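Local coordinates for glycoside hydrolase family protein (PDB 6Q2F) that probably hydrolyses terminal alpha-L-rhamnose units from rhamnosylated substrates, acting as an alpha-L-rhamnosidase glycoside hydrolase, at residues Q181-P186 with N313-I318; A274-P279 with F328-N333; A1009-L1014 with G1134-I1139. All coordinates share one frame; numbering follows the deposited sequence.

Contact 1. Residues Q181-P186 with N313-I318; sequences QTLHPP and NVPTTI
Leu183 meets Pro315 in a small apolar contact between loops, where the long connection between strands 164-165 and 206-217 lies against the chain just before it enters strand 316-325. That strand is an outermost member of the four-stranded antiparallel sheet in a beta-sandwich, so the contact illustrates how a distant loop can pack on a sheet near the start of its edge strand, here mainly through one leucine. Only 88 Å² is buried between the two segments, and their nearest CA atoms, those of Leu183 and Val314, are 8.0 Å apart.

The side chain of Leu183 bridges this gap. Its CG is anti to the carbonyl carbon (chi1 -67°) and CD1 continues in an extended line, so one methyl projects furthest and does all the touching. Leu183 CD1 and the ring carbon Pro315 CD approach tip to tip at 4.1 Å. The same methyl lies 4.2 Å from Val314 CA and reaches the backbone of the preceding residue, with Leu183 CD1 3.5 Å from Asn313 O. It sits beyond the oxygen, bent off the C=O direction, with a C-O-CD1 angle of about 145°.

Phe277 of strand 268-277 also packs on Leu183, while the other neighbours of the Pro315 ring include Phe180 and Thr275. Further along, the hydroxyl of Thr317 is hydrogen-bonded to Glu383 and Thr275, and strand pairing begins with the backbone of Thr316 bonded to Val276.

Nothing in the meeting of Leu183 with residues 313-315 is directional: a methyl rests on a proline ring, an alpha carbon and a carbonyl oxygen. Cohesion therefore comes from van der Waals contact and the burial of apolar surface.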
ATOM      1  N   GLN A 181      14.435  23.043  10.264  1.00 35.25           N
ATOM      2  CA  GLN A 181      14.958  24.309  10.729  1.00 37.37           C
ATOM      3  C   GLN A 181      14.033  25.474  10.433  1.00 39.81           C
ATOM      4  O   GLN A 181      12.940  25.543  10.917  1.00 39.17           O
ATOM      5  CB  GLN A 181      16.406  24.545  10.313  1.00 37.33           C
ATOM      6  CG  GLN A 181      17.416  23.620  10.947  1.00 38.18           C
ATOM      7  CD  GLN A 181      17.673  23.925  12.399  1.00 41.12           C
ATOM      8  OE1 GLN A 181      16.785  23.969  13.175  1.00 38.08           O
ATOM      9  NE2 GLN A 181      18.899  24.169  12.735  1.00 37.49           N
ATOM     10  N   THR A 182      14.526  26.406   9.640  1.00 37.04           N
ATOM     11  CA  THR A 182      13.777  27.577   9.246  1.00 41.11           C
ATOM     12  C   THR A 182      12.893  27.431   8.019  1.00 47.45           C
ATOM     13  O   THR A 182      12.203  28.342   7.694  1.00 44.56           O
ATOM     14  CB  THR A 182      14.714  28.761   8.938  1.00 40.53           C
ATOM     15  OG1 THR A 182      15.721  28.348   8.038  1.00 52.34           O
ATOM     16  CG2 THR A 182      15.373  29.239  10.141  1.00 38.91           C
ATOM     17  N   LEU A 183      12.921  26.301   7.347  1.00 41.53           N
ATOM     18  CA  LEU A 183      12.163  26.129   6.113  1.00 40.97           C
ATOM     19  C   LEU A 183      10.661  26.208   6.362  1.00 42.59           C
ATOM     20  O   LEU A 183      10.140  25.668   7.341  1.00 44.90           O
ATOM     21  CB  LEU A 183      12.513  24.785   5.463  1.00 37.94           C
ATOM     22  CG  LEU A 183      13.947  24.676   4.948  1.00 39.43           C
ATOM     23  CD1 LEU A 183      14.119  23.387   4.152  1.00 31.54           C
ATOM     24  CD2 LEU A 183      14.280  25.901   4.091  1.00 38.62           C
ATOM     25  N   HIS A 184       9.961  26.857   5.446  1.00 39.19           N
ATOM     26  CA  HIS A 184       8.508  26.918   5.454  1.00 39.95           C
ATOM     27  C   HIS A 184       7.930  25.732   4.701  1.00 42.88           C
ATOM     28  O   HIS A 184       8.635  25.038   3.967  1.00 45.26           O
ATOM     29  CB  HIS A 184       8.050  28.239   4.832  1.00 43.98           C
ATOM     30  CG  HIS A 184       8.467  29.439   5.618  1.00 53.90           C
ATOM     31  ND1 HIS A 184       7.745  29.907   6.696  1.00 52.63           N
ATOM     32  CD2 HIS A 184       9.553  30.241   5.513  1.00 58.33           C
ATOM     33  CE1 HIS A 184       8.366  30.954   7.212  1.00 52.14           C
ATOM     34  NE2 HIS A 184       9.464  31.176   6.512  1.00 59.59           N
ATOM     35  N   PRO A 185       6.635  25.463   4.860  1.00 45.05           N
ATOM     36  CA  PRO A 185       5.970  24.497   3.979  1.00 51.60           C
ATOM     37  C   PRO A 185       5.868  25.061   2.573  1.00 62.45           C
ATOM     38  O   PRO A 185       5.936  26.283   2.389  1.00 62.84           O
ATOM     39  CB  PRO A 185       4.580  24.309   4.621  1.00 43.98           C
ATOM     40  CG  PRO A 185       4.693  24.957   6.007  1.00 39.19           C
ATOM     41  CD  PRO A 185       5.702  26.028   5.850  1.00 37.75           C
ATOM     42  N   PRO A 186       5.714  24.220   1.554  1.00 81.83           N
ATOM     43  CA  PRO A 186       5.829  24.698   0.170  1.00 89.51           C
ATOM     44  C   PRO A 186       4.619  25.506  -0.294  1.00 97.72           C
ATOM     45  O   PRO A 186       3.566  25.541   0.346  1.00 93.62           O
ATOM     46  CB  PRO A 186       5.955  23.404  -0.640  1.00 83.70           C
ATOM     47  CG  PRO A 186       5.240  22.387   0.183  1.00 78.26           C
ATOM     48  CD  PRO A 186       5.505  22.760   1.617  1.00 76.84           C
ATOM     49  N   ASN A 313      13.431  18.274  -0.406  1.00 37.98           N
ATOM     50  CA  ASN A 313      12.775  19.339   0.299  1.00 37.84           C
ATOM     51  C   ASN A 313      13.525  19.797   1.529  1.00 42.56           C
ATOM     52  O   ASN A 313      13.159  20.744   2.130  1.00 44.01           O
ATOM     53  CB  ASN A 313      11.320  19.024   0.597  1.00 39.14           C
ATOM     54  CG  ASN A 313      11.152  18.007   1.692  1.00 41.24           C
ATOM     55  OD1 ASN A 313      11.804  17.001   1.686  1.00 48.36           O
ATOM     56  ND2 ASN A 313      10.285  18.280   2.625  1.00 31.81           N
ATOM     57  N   VAL A 314      14.566  19.091   1.909  1.00 40.64           N
ATOM     58  CA  VAL A 314      15.385  19.502   3.035  1.00 39.29           C
ATOM     59  C   VAL A 314      16.820  19.516   2.583  1.00 40.07           C
ATOM     60  O   VAL A 314      17.125  18.934   1.594  1.00 44.29           O
ATOM     61  CB  VAL A 314      15.211  18.634   4.265  1.00 45.03           C
ATOM     62  CG1 VAL A 314      13.808  18.759   4.780  1.00 36.59           C
ATOM     63  CG2 VAL A 314      15.601  17.213   3.956  1.00 43.15           C
ATOM     64  N   PRO A 315      17.695  20.195   3.292  1.00 37.59           N
ATOM     65  CA  PRO A 315      19.083  20.271   2.827  1.00 36.53           C
ATOM     66  C   PRO A 315      19.712  18.891   2.701  1.00 37.95           C
ATOM     67  O   PRO A 315      19.226  17.906   3.253  1.00 37.23           O
ATOM     68  CB  PRO A 315      19.778  21.110   3.907  1.00 34.30           C
ATOM     69  CG  PRO A 315      18.683  21.903   4.529  1.00 34.36           C
ATOM     70  CD  PRO A 315      17.473  21.040   4.480  1.00 34.00           C
ATOM     71  N   THR A 316      20.813  18.829   1.954  1.00 35.73           N
ATOM     72  CA  THR A 316      21.584  17.603   1.777  1.00 41.23           C
ATOM     73  C   THR A 316      23.016  17.866   2.208  1.00 45.01           C
ATOM     74  O   THR A 316      23.669  18.772   1.682  1.00 47.44           O
ATOM     75  CB  THR A 316      21.552  17.120   0.325  1.00 39.30           C
ATOM     76  OG1 THR A 316      20.211  16.774  -0.042  1.00 43.09           O
ATOM     77  CG2 THR A 316      22.440  15.901   0.159  1.00 34.33           C
ATOM     78  N   THR A 317      23.501  17.081   3.162  1.00 43.59           N
ATOM     79  CA  THR A 317      24.876  17.167   3.622  1.00 45.07           C
ATOM     80  C   THR A 317      25.611  15.903   3.204  1.00 47.12           C
ATOM     81  O   THR A 317      25.087  14.802   3.369  1.00 44.59           O
ATOM     82  CB  THR A 317      24.925  17.343   5.137  1.00 46.64           C
ATOM     83  OG1 THR A 317      24.245  18.559   5.485  1.00 53.58           O
ATOM     84  CG2 THR A 317      26.362  17.408   5.617  1.00 35.42           C
ATOM     85  N   ILE A 318      26.799  16.066   2.630  1.00 45.12           N
ATOM     86  CA  ILE A 318      27.659  14.948   2.276  1.00 42.37           C
ATOM     87  C   ILE A 318      29.015  15.225   2.886  1.00 43.88           C
ATOM     88  O   ILE A 318      29.405  16.381   3.054  1.00 53.39           O
ATOM     89  CB  ILE A 318      27.791  14.745   0.752  1.00 45.86           C
ATOM     90  CG1 ILE A 318      28.297  16.028   0.093  1.00 44.13           C
ATOM     91  CG2 ILE A 318      26.463  14.274   0.146  1.00 36.03           C
ATOM     92  CD1 ILE A 318      28.725  15.838  -1.348  1.00 51.37           C
TER

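Contact 2. Residues A274-P279 with F328-N333; sequences ATVFVP and FRLVLN
Face-to-face packing of two antiparallel sheets in a beta-sandwich is represented here by Val276 and Leu330. Residues 274-277 belong to strand 268-277 of the four-stranded sheet, residues 328-331 to strand 327-331 of the six-stranded one, and the CA atoms of Val276 and Leu330 stand 8.8 Å apart across the interior.

The two side chains reach toward each other tip to tip and meet through paired methyls: Val276 CG1 lies 3.8 Å from Leu330 CD2, and Val276 CG2 lies 4.0 Å from Leu330 CD1. In Leu330 a CG anti to the backbone N (chi1 173°) is brought toward the valine, and chi2 of 73° turns the two methyls to its CG1 and CG2. Two residues on, past the strand ends, the layers diverge slightly. There the CA atoms of Val278 and Leu332 are 10.0 Å apart, and contact is reduced to Val278 CG2 with Leu332 CD2 at 4.4 Å. Between the two valines the CB of Phe277 is directed away from residues 328-333. All four touching residues are buried, and the seam is wholly apolar.

Phe371 of strand 366-374, next to strand 268-277 in the smaller sheet, touches both Val276 and Leu330. Leu309 and Leu311, in the loop between strands 303-308 and 316-325, add cover over Val276 and Val278 respectively.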
ATOM      1  N   ALA A 274      30.042  19.149   2.579  1.00 51.49           N
ATOM      2  CA  ALA A 274      29.276  20.204   1.987  1.00 45.98           C
ATOM      3  C   ALA A 274      27.791  20.072   2.234  1.00 41.64           C
ATOM      4  O   ALA A 274      27.265  19.004   2.215  1.00 42.91           O
ATOM      5  CB  ALA A 274      29.518  20.195   0.510  1.00 52.18           C
ATOM      6  N   THR A 275      27.114  21.186   2.416  1.00 47.71           N
ATOM      7  CA  THR A 275      25.666  21.196   2.572  1.00 49.32           C
ATOM      8  C   THR A 275      25.058  22.052   1.468  1.00 47.82           C
ATOM      9  O   THR A 275      25.535  23.163   1.204  1.00 48.35           O
ATOM     10  CB  THR A 275      25.252  21.726   3.952  1.00 42.56           C
ATOM     11  OG1 THR A 275      25.869  20.933   4.972  1.00 44.30           O
ATOM     12  CG2 THR A 275      23.746  21.656   4.112  1.00 39.94           C
ATOM     13  N   VAL A 276      24.011  21.538   0.824  1.00 45.38           N
ATOM     14  CA  VAL A 276      23.335  22.234  -0.263  1.00 45.24           C
ATOM     15  C   VAL A 276      21.835  22.236   0.001  1.00 48.17           C
ATOM     16  O   VAL A 276      21.284  21.250   0.498  1.00 49.32           O
ATOM     17  CB  VAL A 276      23.650  21.575  -1.623  1.00 51.23           C
ATOM     18  CG1 VAL A 276      22.823  22.193  -2.723  1.00 50.34           C
ATOM     19  CG2 VAL A 276      25.124  21.718  -1.941  1.00 52.66           C
ATOM     20  N   PHE A 277      21.172  23.346  -0.324  1.00 47.06           N
ATOM     21  CA  PHE A 277      19.718  23.338  -0.421  1.00 47.22           C
ATOM     22  C   PHE A 277      19.266  24.178  -1.604  1.00 51.28           C
ATOM     23  O   PHE A 277      19.674  25.335  -1.757  1.00 51.54           O
ATOM     24  CB  PHE A 277      19.040  23.839   0.855  1.00 36.12           C
ATOM     25  CG  PHE A 277      17.540  23.774   0.790  1.00 46.12           C
ATOM     26  CD1 PHE A 277      16.891  22.554   0.655  1.00 38.81           C
ATOM     27  CD2 PHE A 277      16.778  24.929   0.849  1.00 49.06           C
ATOM     28  CE1 PHE A 277      15.503  22.489   0.588  1.00 39.74           C
ATOM     29  CE2 PHE A 277      15.394  24.875   0.779  1.00 44.67           C
ATOM     30  CZ  PHE A 277      14.753  23.655   0.652  1.00 40.94           C
ATOM     31  N   VAL A 278      18.422  23.577  -2.435  1.00 45.11           N
ATOM     32  CA  VAL A 278      17.751  24.215  -3.557  1.00 47.88           C
ATOM     33  C   VAL A 278      16.263  24.260  -3.221  1.00 53.36           C
ATOM     34  O   VAL A 278      15.612  23.206  -3.173  1.00 57.26           O
ATOM     35  CB  VAL A 278      18.002  23.454  -4.865  1.00 51.05           C
ATOM     36  CG1 VAL A 278      17.232  24.103  -6.024  1.00 45.52           C
ATOM     37  CG2 VAL A 278      19.490  23.382  -5.154  1.00 48.78           C
ATOM     38  N   PRO A 279      15.692  25.434  -2.955  1.00 56.99           N
ATOM     39  CA  PRO A 279      14.260  25.502  -2.636  1.00 53.00           C
ATOM     40  C   PRO A 279      13.419  24.912  -3.755  1.00 57.12           C
ATOM     41  O   PRO A 279      13.838  24.861  -4.913  1.00 60.19           O
ATOM     42  CB  PRO A 279      14.005  27.004  -2.478  1.00 49.89           C
ATOM     43  CG  PRO A 279      15.331  27.560  -2.087  1.00 58.95           C
ATOM     44  CD  PRO A 279      16.362  26.734  -2.804  1.00 56.46           C
ATOM     45  N   PHE A 328      35.571  25.118  -6.404  1.00 75.58           N
ATOM     46  CA  PHE A 328      34.568  24.095  -6.168  1.00 76.22           C
ATOM     47  C   PHE A 328      33.312  24.467  -6.934  1.00 77.98           C
ATOM     48  O   PHE A 328      32.883  25.625  -6.903  1.00 79.89           O
ATOM     49  CB  PHE A 328      34.272  23.947  -4.676  1.00 73.09           C
ATOM     50  CG  PHE A 328      35.390  23.323  -3.905  1.00 65.49           C
ATOM     51  CD1 PHE A 328      36.386  24.101  -3.349  1.00 62.85           C
ATOM     52  CD2 PHE A 328      35.450  21.951  -3.745  1.00 64.28           C
ATOM     53  CE1 PHE A 328      37.417  23.522  -2.642  1.00 67.30           C
ATOM     54  CE2 PHE A 328      36.475  21.369  -3.040  1.00 63.88           C
ATOM     55  CZ  PHE A 328      37.462  22.155  -2.491  1.00 65.05           C
ATOM     56  N   ARG A 329      32.739  23.490  -7.633  1.00 75.28           N
ATOM     57  CA  ARG A 329      31.561  23.697  -8.458  1.00 72.11           C
ATOM     58  C   ARG A 329      30.442  22.797  -7.954  1.00 72.72           C
ATOM     59  O   ARG A 329      30.670  21.621  -7.648  1.00 71.54           O
ATOM     60  CB  ARG A 329      31.857  23.406  -9.936  1.00 68.64           C
ATOM     61  N   LEU A 330      29.245  23.361  -7.844  1.00 69.06           N
ATOM     62  CA  LEU A 330      28.022  22.588  -7.686  1.00 62.41           C
ATOM     63  C   LEU A 330      27.349  22.545  -9.048  1.00 70.92           C
ATOM     64  O   LEU A 330      26.886  23.574  -9.548  1.00 69.59           O
ATOM     65  CB  LEU A 330      27.094  23.206  -6.645  1.00 60.19           C
ATOM     66  CG  LEU A 330      25.730  22.520  -6.559  1.00 60.19           C
ATOM     67  CD1 LEU A 330      25.859  21.171  -5.882  1.00 60.66           C
ATOM     68  CD2 LEU A 330      24.677  23.397  -5.861  1.00 58.43           C
ATOM     69  N   VAL A 331      27.306  21.361  -9.652  1.00 68.13           N
ATOM     70  CA  VAL A 331      26.720  21.171 -10.970  1.00 62.85           C
ATOM     71  C   VAL A 331      25.361  20.514 -10.797  1.00 70.38           C
ATOM     72  O   VAL A 331      25.234  19.513 -10.081  1.00 75.44           O
ATOM     73  CB  VAL A 331      27.636  20.322 -11.867  1.00 62.60           C
ATOM     74  CG1 VAL A 331      26.977  20.071 -13.211  1.00 63.50           C
ATOM     75  CG2 VAL A 331      28.968  21.020 -12.057  1.00 61.32           C
ATOM     76  N   LEU A 332      24.348  21.070 -11.454  1.00 76.36           N
ATOM     77  CA  LEU A 332      22.965  20.624 -11.300  1.00 78.45           C
ATOM     78  C   LEU A 332      22.517  19.885 -12.562  1.00 83.52           C
ATOM     79  O   LEU A 332      21.785  20.418 -13.400  1.00 90.80           O
ATOM     80  CB  LEU A 332      22.058  21.825 -10.980  1.00 75.59           C
ATOM     81  CG  LEU A 332      21.767  22.036  -9.489  1.00 74.71           C
ATOM     82  CD1 LEU A 332      23.051  22.038  -8.711  1.00 76.59           C
ATOM     83  CD2 LEU A 332      21.036  23.340  -9.249  1.00 68.07           C
ATOM     84  N   ASN A 333      22.964  18.638 -12.689  1.00 82.02           N
ATOM     85  CA  ASN A 333      22.477  17.785 -13.760  1.00 83.13           C
ATOM     86  C   ASN A 333      20.985  17.527 -13.556  1.00 87.38           C
ATOM     87  O   ASN A 333      20.511  17.465 -12.420  1.00 89.29           O
ATOM     88  CB  ASN A 333      23.247  16.467 -13.787  1.00 81.13           C
ATOM     89  CG  ASN A 333      24.743  16.668 -13.948  1.00 86.87           C
ATOM     90  OD1 ASN A 333      25.243  16.841 -15.064  1.00 89.34           O
ATOM     91  ND2 ASN A 333      25.466  16.645 -12.834  1.00 85.78           N
TER

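Contact 3. Residues A1009-L1014 with G1134-I1139; sequences ARLEPL and GPVRLI
Leu1011 packs against Val1136 and Gly1134 in a C-terminal beta-sandwich whose sequence in part resembles the galactose-binding domain-like family. The contact joins the two sheets: the loop after strand 1005-1008, an outermost strand of the six-stranded sheet, here reaches the interruption in strand 1131-1140, at residues 1134-1136, in the opposing four-stranded sheet.

On the tight side, Leu1011 CD1 comes within 3.5 Å of Val1136 CG2, closer than carbon atoms usually stand. The two side chains cross at about a right angle. The same Leu1011 methyl lies 4.2 Å from Gly1134 CA, and the CA atoms of Leu1011 and Gly1134 are only 6.8 Å apart. Gly1134, which precedes a cis peptide bond to Pro1135, has a positive phi (76°) that glycine adopts readily, and its lack of a CB lets the leucine methyl lie close over its backbone. Trp992 touches both Leu1011 and Val1136, Tyr1031 adds to the cover of the leucine, and Leu1049 and Leu1051 of the adjacent strand 1047-1055 pack on the valine, making this part of the contact a hydrophobic cluster.

The other side is looser. Arg1010 and Glu1012, flanking Leu1011, are solvent-exposed and make no contact with residues 1134-1139, and the CB of Glu1012 is directed away from them. Pro1135 is likewise exposed, its CB directed away from residues 1009-1014, while Leu1011 itself is partly exposed. The segments bury just 94 Å² in all.

The close approach depends on an extended leucine: CG is anti to the carbonyl carbon (chi1 -85°) and CD1 is anti to CA (chi2 177°), so CD1 forms the end of the side chain and meets Val1136 CG2, the valine methyl that is itself anti to its carbonyl carbon.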
ATOM      1  N   ALA A1009     -32.532  -8.159 -38.476  1.00 56.63           N
ATOM      2  CA  ALA A1009     -32.491  -9.326 -39.351  1.00 54.98           C
ATOM      3  C   ALA A1009     -31.353 -10.249 -38.958  1.00 52.70           C
ATOM      4  O   ALA A1009     -31.427 -11.462 -39.178  1.00 55.09           O
ATOM      5  CB  ALA A1009     -32.324  -8.895 -40.805  1.00 47.69           C
ATOM      6  N   ARG A1010     -30.329  -9.694 -38.324  1.00 59.52           N
ATOM      7  CA  ARG A1010     -29.115 -10.414 -37.994  1.00 52.09           C
ATOM      8  C   ARG A1010     -28.505  -9.772 -36.759  1.00 52.50           C
ATOM      9  O   ARG A1010     -28.493  -8.544 -36.643  1.00 56.92           O
ATOM     10  CB  ARG A1010     -28.140 -10.343 -39.169  1.00 56.10           C
ATOM     11  CG  ARG A1010     -27.140 -11.462 -39.267  1.00 59.38           C
ATOM     12  CD  ARG A1010     -26.972 -11.915 -40.733  1.00 74.97           C
ATOM     13  NE  ARG A1010     -28.217 -11.759 -41.502  1.00 95.75           N
ATOM     14  CZ  ARG A1010     -29.231 -12.643 -41.535  1.00102.13           C
ATOM     15  NH1 ARG A1010     -29.155 -13.798 -40.859  1.00107.27           N
ATOM     16  NH2 ARG A1010     -30.308 -12.404 -42.282  1.00 96.94           N
ATOM     17  N   LEU A1011     -27.992 -10.600 -35.850  1.00 52.50           N
ATOM     18  CA  LEU A1011     -27.240 -10.064 -34.726  1.00 55.19           C
ATOM     19  C   LEU A1011     -26.102  -9.220 -35.273  1.00 49.40           C
ATOM     20  O   LEU A1011     -25.373  -9.657 -36.168  1.00 45.07           O
ATOM     21  CB  LEU A1011     -26.692 -11.199 -33.858  1.00 57.01           C
ATOM     22  CG  LEU A1011     -27.551 -11.835 -32.767  1.00 48.74           C
ATOM     23  CD1 LEU A1011     -26.843 -12.986 -32.065  1.00 44.21           C
ATOM     24  CD2 LEU A1011     -28.023 -10.783 -31.759  1.00 53.96           C
ATOM     25  N   GLU A1012     -25.978  -7.998 -34.767  1.00 44.16           N
ATOM     26  CA  GLU A1012     -24.933  -7.073 -35.185  1.00 48.03           C
ATOM     27  C   GLU A1012     -24.452  -6.276 -33.981  1.00 51.07           C
ATOM     28  O   GLU A1012     -25.233  -6.013 -33.057  1.00 46.14           O
ATOM     29  CB  GLU A1012     -25.432  -6.096 -36.265  1.00 60.00           C
ATOM     30  CG  GLU A1012     -25.872  -6.742 -37.581  1.00 72.11           C
ATOM     31  CD  GLU A1012     -24.694  -7.178 -38.445  1.00 82.60           C
ATOM     32  OE1 GLU A1012     -24.873  -8.076 -39.298  1.00 85.98           O
ATOM     33  OE2 GLU A1012     -23.587  -6.615 -38.269  1.00 87.97           O
ATOM     34  N   PRO A1013     -23.178  -5.882 -33.956  1.00 46.45           N
ATOM     35  CA  PRO A1013     -22.716  -4.989 -32.883  1.00 45.84           C
ATOM     36  C   PRO A1013     -23.486  -3.683 -32.961  1.00 46.49           C
ATOM     37  O   PRO A1013     -23.487  -3.011 -33.992  1.00 43.56           O
ATOM     38  CB  PRO A1013     -21.220  -4.797 -33.183  1.00 40.49           C
ATOM     39  CG  PRO A1013     -20.865  -5.850 -34.189  1.00 46.56           C
ATOM     40  CD  PRO A1013     -22.128  -6.148 -34.951  1.00 44.24           C
ATOM     41  N   LEU A1014     -24.174  -3.340 -31.862  1.00 49.28           N
ATOM     42  CA  LEU A1014     -25.008  -2.140 -31.850  1.00 47.95           C
ATOM     43  C   LEU A1014     -24.194  -0.889 -32.144  1.00 45.38           C
ATOM     44  O   LEU A1014     -24.700   0.041 -32.777  1.00 49.45           O
ATOM     45  CB  LEU A1014     -25.723  -1.997 -30.506  1.00 40.39           C
ATOM     46  CG  LEU A1014     -26.612  -3.188 -30.130  1.00 48.60           C
ATOM     47  CD1 LEU A1014     -27.365  -2.946 -28.831  1.00 50.67           C
ATOM     48  CD2 LEU A1014     -27.575  -3.501 -31.263  1.00 47.62           C
ATOM     49  N   GLY A1134     -22.792 -12.296 -30.663  1.00 38.73           N
ATOM     50  CA  GLY A1134     -22.816 -13.677 -31.103  1.00 42.21           C
ATOM     51  C   GLY A1134     -21.542 -14.225 -31.728  1.00 46.28           C
ATOM     52  O   GLY A1134     -20.456 -13.664 -31.551  1.00 44.17           O
ATOM     53  N   PRO A1135     -21.663 -15.348 -32.461  1.00 43.74           N
ATOM     54  CA  PRO A1135     -22.925 -16.054 -32.708  1.00 42.43           C
ATOM     55  C   PRO A1135     -23.451 -16.770 -31.459  1.00 48.89           C
ATOM     56  O   PRO A1135     -22.676 -17.127 -30.558  1.00 45.85           O
ATOM     57  CB  PRO A1135     -22.550 -17.058 -33.801  1.00 41.69           C
ATOM     58  CG  PRO A1135     -21.116 -17.385 -33.501  1.00 44.35           C
ATOM     59  CD  PRO A1135     -20.500 -16.117 -32.935  1.00 47.79           C
ATOM     60  N   VAL A1136     -24.768 -16.936 -31.395  1.00 48.24           N
ATOM     61  CA  VAL A1136     -25.428 -17.609 -30.285  1.00 48.27           C
ATOM     62  C   VAL A1136     -25.662 -19.056 -30.697  1.00 54.39           C
ATOM     63  O   VAL A1136     -26.332 -19.323 -31.705  1.00 46.16           O
ATOM     64  CB  VAL A1136     -26.749 -16.919 -29.913  1.00 44.96           C
ATOM     65  CG1 VAL A1136     -27.382 -17.623 -28.719  1.00 41.57           C
ATOM     66  CG2 VAL A1136     -26.524 -15.423 -29.612  1.00 34.98           C
ATOM     67  N   ARG A1137     -25.123 -19.993 -29.916  1.00 49.66           N
ATOM     68  CA  ARG A1137     -25.139 -21.401 -30.285  1.00 52.13           C
ATOM     69  C   ARG A1137     -25.666 -22.256 -29.145  1.00 49.00           C
ATOM     70  O   ARG A1137     -25.424 -21.967 -27.965  1.00 51.46           O
ATOM     71  CB  ARG A1137     -23.746 -21.883 -30.677  1.00 54.12           C
ATOM     72  CG  ARG A1137     -23.129 -21.106 -31.806  1.00 54.34           C
ATOM     73  CD  ARG A1137     -21.810 -21.726 -32.174  1.00 54.06           C
ATOM     74  NE  ARG A1137     -20.958 -21.828 -31.006  1.00 60.72           N
ATOM     75  CZ  ARG A1137     -19.810 -22.490 -30.977  1.00 67.61           C
ATOM     76  NH1 ARG A1137     -19.382 -23.107 -32.072  1.00 69.82           N
ATOM     77  NH2 ARG A1137     -19.097 -22.529 -29.861  1.00 59.89           N
ATOM     78  N   LEU A1138     -26.408 -23.294 -29.510  1.00 47.26           N
ATOM     79  CA  LEU A1138     -26.786 -24.355 -28.591  1.00 45.86           C
ATOM     80  C   LEU A1138     -25.779 -25.480 -28.734  1.00 52.14           C
ATOM     81  O   LEU A1138     -25.442 -25.883 -29.853  1.00 49.58           O
ATOM     82  CB  LEU A1138     -28.192 -24.876 -28.889  1.00 49.86           C
ATOM     83  CG  LEU A1138     -29.396 -24.162 -28.267  1.00 52.70           C
ATOM     84  CD1 LEU A1138     -29.193 -22.679 -28.239  1.00 56.35           C
ATOM     85  CD2 LEU A1138     -30.650 -24.492 -29.048  1.00 43.81           C
ATOM     86  N   ILE A1139     -25.296 -25.985 -27.599  1.00 47.63           N
ATOM     87  CA  ILE A1139     -24.213 -26.959 -27.570  1.00 50.67           C
ATOM     88  C   ILE A1139     -24.568 -28.085 -26.607  1.00 52.15           C
ATOM     89  O   ILE A1139     -24.876 -27.834 -25.435  1.00 40.89           O
ATOM     90  CB  ILE A1139     -22.885 -26.300 -27.158  1.00 53.08           C
ATOM     91  CG1 ILE A1139     -22.464 -25.228 -28.168  1.00 53.09           C
ATOM     92  CG2 ILE A1139     -21.802 -27.351 -27.028  1.00 48.94           C
ATOM     93  CD1 ILE A1139     -21.256 -24.418 -27.673  1.00 50.78           C
TER

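From the N terminus, contact 1 opens first, at 181-186, and closes a long loop of chain at 313-318. Contact 2 opens inside that loop, at 274-279, and closes beyond it, at 328-333, so the two cross. Their centres are 13 Å apart and they share a sheet, in which strands 268-277 and 316-325 are neighbours. Contact 1 thus covers the outer side of the sheet that contact 2 joins to its partner. Contact 3 follows in series, across the chain's centre from contact 1: opening at 1009-1014 and closing at 1134-1139, it ties a loop to strand 1131-1140 in a second sandwich, whose four- and six-stranded sheets have the same strand orders as those of the first.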